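Local structure of DNA ligase (3GDE) at residues Ala240-Asp254 / Glu391-Pro405. The protein probably seals nicks in double-stranded DNA during replication, recombination and repair, using ATP to join a 3'-hydroxyl to a 5'-phosphate. Numbering follows the deposited sequence.
With PO4 (phosphate ion), chain C.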
loop_
_atom_site.group_PDB
_atom_site.type_symbol
_atom_site.label_atom_id
_atom_site.label_comp_id
_atom_site.label_asym_id
_atom_site.label_seq_id
_atom_site.Cartn_x
_atom_site.Cartn_y
_atom_site.Cartn_z
ATOM N N ALA A 240 18.550 14.509 18.474
ATOM C CA ALA A 240 18.589 14.538 17.016
ATOM C C ALA A 240 19.613 15.562 16.524
ATOM O O ALA A 240 20.459 15.251 15.679
ATOM C CB ALA A 240 17.204 14.849 16.457
ATOM N N VAL A 241 19.552 16.770 17.081
ATOM C CA VAL A 241 20.402 17.876 16.627
ATOM C C VAL A 241 21.827 17.815 17.209
ATOM O O VAL A 241 22.598 18.773 17.091
ATOM C CB VAL A 241 19.712 19.266 16.850
ATOM C CG1 VAL A 241 19.732 19.662 18.310
ATOM C CG2 VAL A 241 20.354 20.350 15.987
ATOM N N ARG A 242 22.171 16.681 17.820
ATOM C CA ARG A 242 23.546 16.425 18.245
ATOM C C ARG A 242 24.179 15.231 17.518
ATOM O O ARG A 242 25.402 15.210 17.310
ATOM C CB ARG A 242 23.665 16.300 19.773
ATOM C CG ARG A 242 23.165 14.999 20.380
ATOM C CD ARG A 242 23.599 14.891 21.842
ATOM N NE ARG A 242 23.212 13.610 22.436
ATOM C CZ ARG A 242 22.214 13.447 23.306
ATOM N NH1 ARG A 242 21.490 14.485 23.713
ATOM N NH2 ARG A 242 21.944 12.235 23.777
ATOM N N GLU A 243 23.356 14.249 17.131
ATOM C CA GLU A 243 23.818 13.167 16.255
ATOM C C GLU A 243 24.293 13.785 14.938
ATOM O O GLU A 243 25.423 13.554 14.506
ATOM C CB GLU A 243 22.733 12.108 16.018
ATOM C CG GLU A 243 23.192 10.978 15.085
ATOM C CD GLU A 243 22.242 9.785 15.028
ATOM O OE1 GLU A 243 22.729 8.668 14.725
ATOM O OE2 GLU A 243 21.022 9.954 15.272
ATOM N N MET A 244 23.419 14.568 14.311
ATOM C CA MET A 244 23.836 15.509 13.284
ATOM C C MET A 244 24.338 16.723 14.043
ATOM O O MET A 244 23.669 17.196 14.963
ATOM C CB MET A 244 22.659 15.917 12.405
ATOM C CG MET A 244 21.879 14.759 11.823
ATOM S SD MET A 244 20.310 15.326 11.158
ATOM C CE MET A 244 19.473 13.761 10.905
ATOM N N ARG A 245 25.513 17.221 13.680
ATOM C CA ARG A 245 26.093 18.370 14.368
ATOM C C ARG A 245 25.406 19.645 13.871
ATOM O O ARG A 245 24.838 20.404 14.657
ATOM C CB ARG A 245 27.607 18.420 14.139
ATOM C CG ARG A 245 28.354 17.116 14.482
ATOM C CD ARG A 245 28.720 17.003 15.969
ATOM N NE ARG A 245 29.695 18.018 16.382
ATOM C CZ ARG A 245 30.372 18.005 17.531
ATOM N NH1 ARG A 245 30.199 17.025 18.415
ATOM N NH2 ARG A 245 31.233 18.981 17.797
ATOM N N THR A 246 25.466 19.859 12.560
ATOM C CA THR A 246 24.666 20.870 11.882
ATOM C C THR A 246 23.534 20.131 11.166
ATOM O O THR A 246 23.725 19.013 10.678
ATOM C CB THR A 246 25.517 21.677 10.874
ATOM O OG1 THR A 246 26.710 22.144 11.518
ATOM C CG2 THR A 246 24.750 22.877 10.344
ATOM N N ALA A 247 22.356 20.748 11.116
ATOM C CA ALA A 247 21.169 20.091 10.574
ATOM C C ALA A 247 20.313 21.041 9.765
ATOM O O ALA A 247 20.164 22.213 10.123
ATOM C CB ALA A 247 20.344 19.478 11.698
ATOM N N ALA A 248 19.763 20.533 8.665
ATOM C CA ALA A 248 18.722 21.235 7.926
ATOM C C ALA A 248 17.395 20.958 8.632
ATOM O O ALA A 248 17.040 19.799 8.873
ATOM C CB ALA A 248 18.680 20.765 6.485
ATOM N N VAL A 249 16.680 22.020 8.991
ATOM C CA VAL A 249 15.466 21.886 9.787
ATOM C C VAL A 249 14.296 22.529 9.068
ATOM O O VAL A 249 14.391 23.657 8.595
ATOM C CB VAL A 249 15.608 22.506 11.213
ATOM C CG1 VAL A 249 14.390 22.169 12.072
ATOM C CG2 VAL A 249 16.872 22.017 11.912
ATOM N N GLU A 250 13.197 21.788 8.990
ATOM C CA GLU A 250 11.966 22.262 8.381
ATOM C C GLU A 250 10.812 21.971 9.330
ATOM O O GLU A 250 10.951 21.197 10.264
ATOM C CB GLU A 250 11.722 21.551 7.046
ATOM C CG GLU A 250 12.762 21.841 5.973
ATOM C CD GLU A 250 12.970 20.688 4.990
ATOM O OE1 GLU A 250 12.160 19.730 4.973
ATOM O OE2 GLU A 250 13.966 20.746 4.231
ATOM N N TRP A 251 9.676 22.606 9.085
ATOM C CA TRP A 251 8.443 22.273 9.776
ATOM C C TRP A 251 8.005 20.862 9.390
ATOM O O TRP A 251 8.203 20.444 8.254
ATOM C CB TRP A 251 7.342 23.274 9.393
ATOM C CG TRP A 251 7.435 24.615 10.072
ATOM C CD1 TRP A 251 8.509 25.127 10.755
ATOM C CD2 TRP A 251 6.419 25.628 10.111
ATOM N NE1 TRP A 251 8.216 26.384 11.228
ATOM C CE2 TRP A 251 6.944 26.719 10.841
ATOM C CE3 TRP A 251 5.118 25.723 9.594
ATOM C CZ2 TRP A 251 6.209 27.884 11.079
ATOM C CZ3 TRP A 251 4.393 26.881 9.820
ATOM C CH2 TRP A 251 4.938 27.947 10.556
ATOM N N LYS A 252 7.446 20.124 10.345
ATOM C CA LYS A 252 6.623 18.976 10.014
ATOM C C LYS A 252 5.150 19.368 9.994
ATOM O O LYS A 252 4.557 19.633 11.045
ATOM C CB LYS A 252 6.831 17.809 10.972
ATOM C CG LYS A 252 6.113 16.576 10.462
ATOM C CD LYS A 252 6.413 15.363 11.287
ATOM C CE LYS A 252 6.025 14.107 10.535
ATOM N NZ LYS A 252 4.572 14.063 10.249
ATOM N N PHE A 253 4.574 19.375 8.791
ATOM C CA PHE A 253 3.186 19.785 8.561
ATOM C C PHE A 253 2.123 18.747 8.941
ATOM O O PHE A 253 2.320 17.545 8.801
ATOM C CB PHE A 253 2.996 20.197 7.095
ATOM C CG PHE A 253 3.894 21.322 6.663
ATOM C CD1 PHE A 253 3.527 22.650 6.886
ATOM C CD2 PHE A 253 5.109 21.055 6.028
ATOM C CE1 PHE A 253 4.361 23.696 6.488
ATOM C CE2 PHE A 253 5.956 22.093 5.629
ATOM C CZ PHE A 253 5.584 23.414 5.859
ATOM N N ASP A 254 0.994 19.234 9.435
ATOM C CA ASP A 254 -0.204 18.420 9.551
ATOM C C ASP A 254 -0.855 18.404 8.170
ATOM O O ASP A 254 -1.642 19.296 7.821
ATOM C CB ASP A 254 -1.158 18.989 10.609
ATOM C CG ASP A 254 -2.418 18.139 10.791
ATOM O OD1 ASP A 254 -2.627 17.180 10.017
ATOM O OD2 ASP A 254 -3.208 18.429 11.714
ATOM N N GLU A 391 7.295 27.515 16.858
ATOM C CA GLU A 391 6.566 28.221 15.803
ATOM C C GLU A 391 5.666 27.287 14.993
ATOM O O GLU A 391 4.516 27.635 14.696
ATOM C CB GLU A 391 7.530 28.974 14.872
ATOM C CG GLU A 391 7.980 30.346 15.405
ATOM C CD GLU A 391 8.786 31.156 14.384
ATOM O OE1 GLU A 391 9.867 31.678 14.760
ATOM O OE2 GLU A 391 8.345 31.268 13.203
ATOM N N ALA A 392 6.192 26.109 14.650
ATOM C CA ALA A 392 5.454 25.113 13.885
ATOM C C ALA A 392 4.203 24.658 14.638
ATOM O O ALA A 392 3.103 24.628 14.076
ATOM C CB ALA A 392 6.353 23.928 13.546
ATOM N N ILE A 393 4.371 24.335 15.916
ATOM C CA ILE A 393 3.247 23.931 16.773
ATOM C C ILE A 393 2.201 25.048 16.963
ATOM O O ILE A 393 1.000 24.788 16.828
ATOM C CB ILE A 393 3.746 23.307 18.101
ATOM C CG1 ILE A 393 4.332 21.914 17.811
ATOM C CG2 ILE A 393 2.626 23.186 19.128
ATOM C CD1 ILE A 393 5.387 21.480 18.772
ATOM N N SER A 394 2.653 26.280 17.226
ATOM C CA SER A 394 1.746 27.435 17.354
ATOM C C SER A 394 0.952 27.705 16.080
ATOM O O SER A 394 -0.159 28.242 16.130
ATOM C CB SER A 394 2.510 28.707 17.734
ATOM O OG SER A 394 3.430 28.471 18.785
ATOM N N ALA A 395 1.522 27.325 14.937
ATOM C CA ALA A 395 0.886 27.523 13.633
ATOM C C ALA A 395 -0.114 26.418 13.328
ATOM O O ALA A 395 -0.777 26.438 12.286
ATOM C CB ALA A 395 1.947 27.606 12.538
ATOM N N GLY A 396 -0.212 25.444 14.231
ATOM C CA GLY A 396 -1.185 24.365 14.091
ATOM C C GLY A 396 -0.623 23.107 13.460
ATOM O O GLY A 396 -1.379 22.206 13.068
ATOM N N HIS A 397 0.703 23.050 13.356
ATOM C CA HIS A 397 1.394 21.886 12.808
ATOM C C HIS A 397 2.073 21.058 13.909
ATOM O O HIS A 397 1.817 21.274 15.085
ATOM C CB HIS A 397 2.343 22.313 11.682
ATOM C CG HIS A 397 1.643 22.986 10.539
ATOM N ND1 HIS A 397 0.865 22.299 9.633
ATOM C CD2 HIS A 397 1.588 24.286 10.167
ATOM C CE1 HIS A 397 0.364 23.145 8.751
ATOM N NE2 HIS A 397 0.787 24.359 9.052
ATOM N N GLU A 398 2.925 20.106 13.536
ATOM C CA GLU A 398 3.238 18.981 14.436
ATOM C C GLU A 398 4.585 19.043 15.145
ATOM O O GLU A 398 4.756 18.429 16.208
ATOM C CB GLU A 398 3.125 17.645 13.688
ATOM C CG GLU A 398 1.767 17.398 13.054
ATOM C CD GLU A 398 1.636 16.004 12.463
ATOM O OE1 GLU A 398 0.499 15.618 12.136
ATOM O OE2 GLU A 398 2.659 15.291 12.327
ATOM N N GLY A 399 5.529 19.771 14.556
ATOM C CA GLY A 399 6.902 19.812 15.044
ATOM C C GLY A 399 7.874 20.115 13.922
ATOM O O GLY A 399 7.588 20.931 13.034
ATOM N N VAL A 400 9.019 19.445 13.943
ATOM C CA VAL A 400 10.062 19.705 12.957
ATOM C C VAL A 400 10.643 18.451 12.319
ATOM O O VAL A 400 10.700 17.388 12.941
ATOM C CB VAL A 400 11.235 20.563 13.529
ATOM C CG1 VAL A 400 10.808 22.022 13.735
ATOM C CG2 VAL A 400 11.780 19.959 14.810
ATOM N N MET A 401 11.063 18.597 11.064
ATOM C CA MET A 401 11.890 17.598 10.412
ATOM C C MET A 401 13.326 18.057 10.563
ATOM O O MET A 401 13.628 19.237 10.367
ATOM C CB MET A 401 11.521 17.445 8.927
ATOM C CG MET A 401 10.084 16.996 8.666
ATOM S SD MET A 401 9.743 15.348 9.327
ATOM C CE MET A 401 10.850 14.347 8.349
ATOM N N ILE A 402 14.204 17.129 10.923
ATOM C CA ILE A 402 15.629 17.411 11.075
ATOM C C ILE A 402 16.436 16.506 10.157
ATOM O O ILE A 402 16.439 15.282 10.321
ATOM C CB ILE A 402 16.090 17.243 12.544
ATOM C CG1 ILE A 402 15.368 18.267 13.438
ATOM C CG2 ILE A 402 17.618 17.394 12.644
ATOM C CD1 ILE A 402 15.475 18.004 14.909
ATOM N N LYS A 403 17.137 17.113 9.202
ATOM C CA LYS A 403 17.772 16.363 8.114
ATOM C C LYS A 403 19.260 16.676 7.951
ATOM O O LYS A 403 19.675 17.814 8.130
ATOM C CB LYS A 403 17.037 16.643 6.795
ATOM C CG LYS A 403 15.523 16.465 6.857
ATOM C CD LYS A 403 14.860 16.926 5.584
ATOM C CE LYS A 403 13.412 16.449 5.523
ATOM N NZ LYS A 403 12.741 16.928 4.288
ATOM N N LEU A 404 20.048 15.663 7.595
ATOM C CA LEU A 404 21.489 15.808 7.347
ATOM C C LEU A 404 21.706 16.548 6.026
ATOM O O LEU A 404 21.327 16.035 4.962
ATOM C CB LEU A 404 22.144 14.432 7.240
ATOM C CG LEU A 404 23.353 13.991 8.067
ATOM C CD1 LEU A 404 24.231 13.109 7.194
ATOM C CD2 LEU A 404 24.170 15.141 8.663
ATOM N N PRO A 405 22.304 17.756 6.081
ATOM C CA PRO A 405 22.483 18.584 4.875
ATOM C C PRO A 405 23.309 17.930 3.763
ATOM O O PRO A 405 23.212 18.343 2.612
ATOM C CB PRO A 405 23.184 19.843 5.411
ATOM C CG PRO A 405 22.832 19.875 6.862
ATOM C CD PRO A 405 22.811 18.438 7.284
HETATM P P PO4 C . 3.535 10.576 10.809
HETATM O O1 PO4 C . 2.910 11.950 10.770
HETATM O O2 PO4 C . 4.653 10.485 11.817
HETATM O O3 PO4 C . 2.462 9.568 11.137
HETATM O O4 PO4 C . 4.123 10.284 9.455
HETATM O O HOH W 1 9.768 29.220 12.117
HETATM O O HOH W 2 -1.911 19.695 13.727
#
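The KxDG motif of the ligase adenylation domain begins at Lys252, the lysine predicted to carry AMP, and continues through Phe253 and Asp254; here Lys252 meets Glu398 beside antiparallel strand 399-403. With CG anti to the backbone N (chi1 -171°) and a bend only at its last torsion, Lys252 brings NZ into a salt bridge with Glu398 OE2 at 3.1 Å, on the syn side of the carboxylate but out of its plane. The same NZ donates to phosphate O1 at 2.7 Å; Lys420 also binds this ion, probably from the crystallisation liquor, consistent with a site for a nucleotide phosphate, given the predicted ATP-binding role of Lys420. Met401 SD touches Lys252 CG and CD where the two chains cross.

Further along this face Glu250, a predicted ATP-binding residue, forms a salt bridge through OE1 with Lys403 NZ at 2.9 Å, the side chains crossing at about a right angle; Lys403 also makes a cation-pi contact with Trp418. Paired backbone bonds join Ala248 to Lys403 and Glu250 to Met401. On the opposite face, Ile402 sets CG2 against Ala247 CB and packs on Val421 of strand 419-422, while Val249 CG1 reaches Val400 CB; these valines meet Met388 and Tyr389 of helix 382-394, respectively.

At that helix's last turn, small Ala392 allows close approach: its CB sits almost on the normal of Trp251's five-membered ring, 3.6 Å from the centroid. Gly396 closes the helix in a Schellman motif, its positive phi suiting glycine. Beyond it, Phe253 turns its edge to the face of His397, planes at 81°, while His397 ND1 accepts the Asp254 N-H nearly in the ring plane at 3.1 Å.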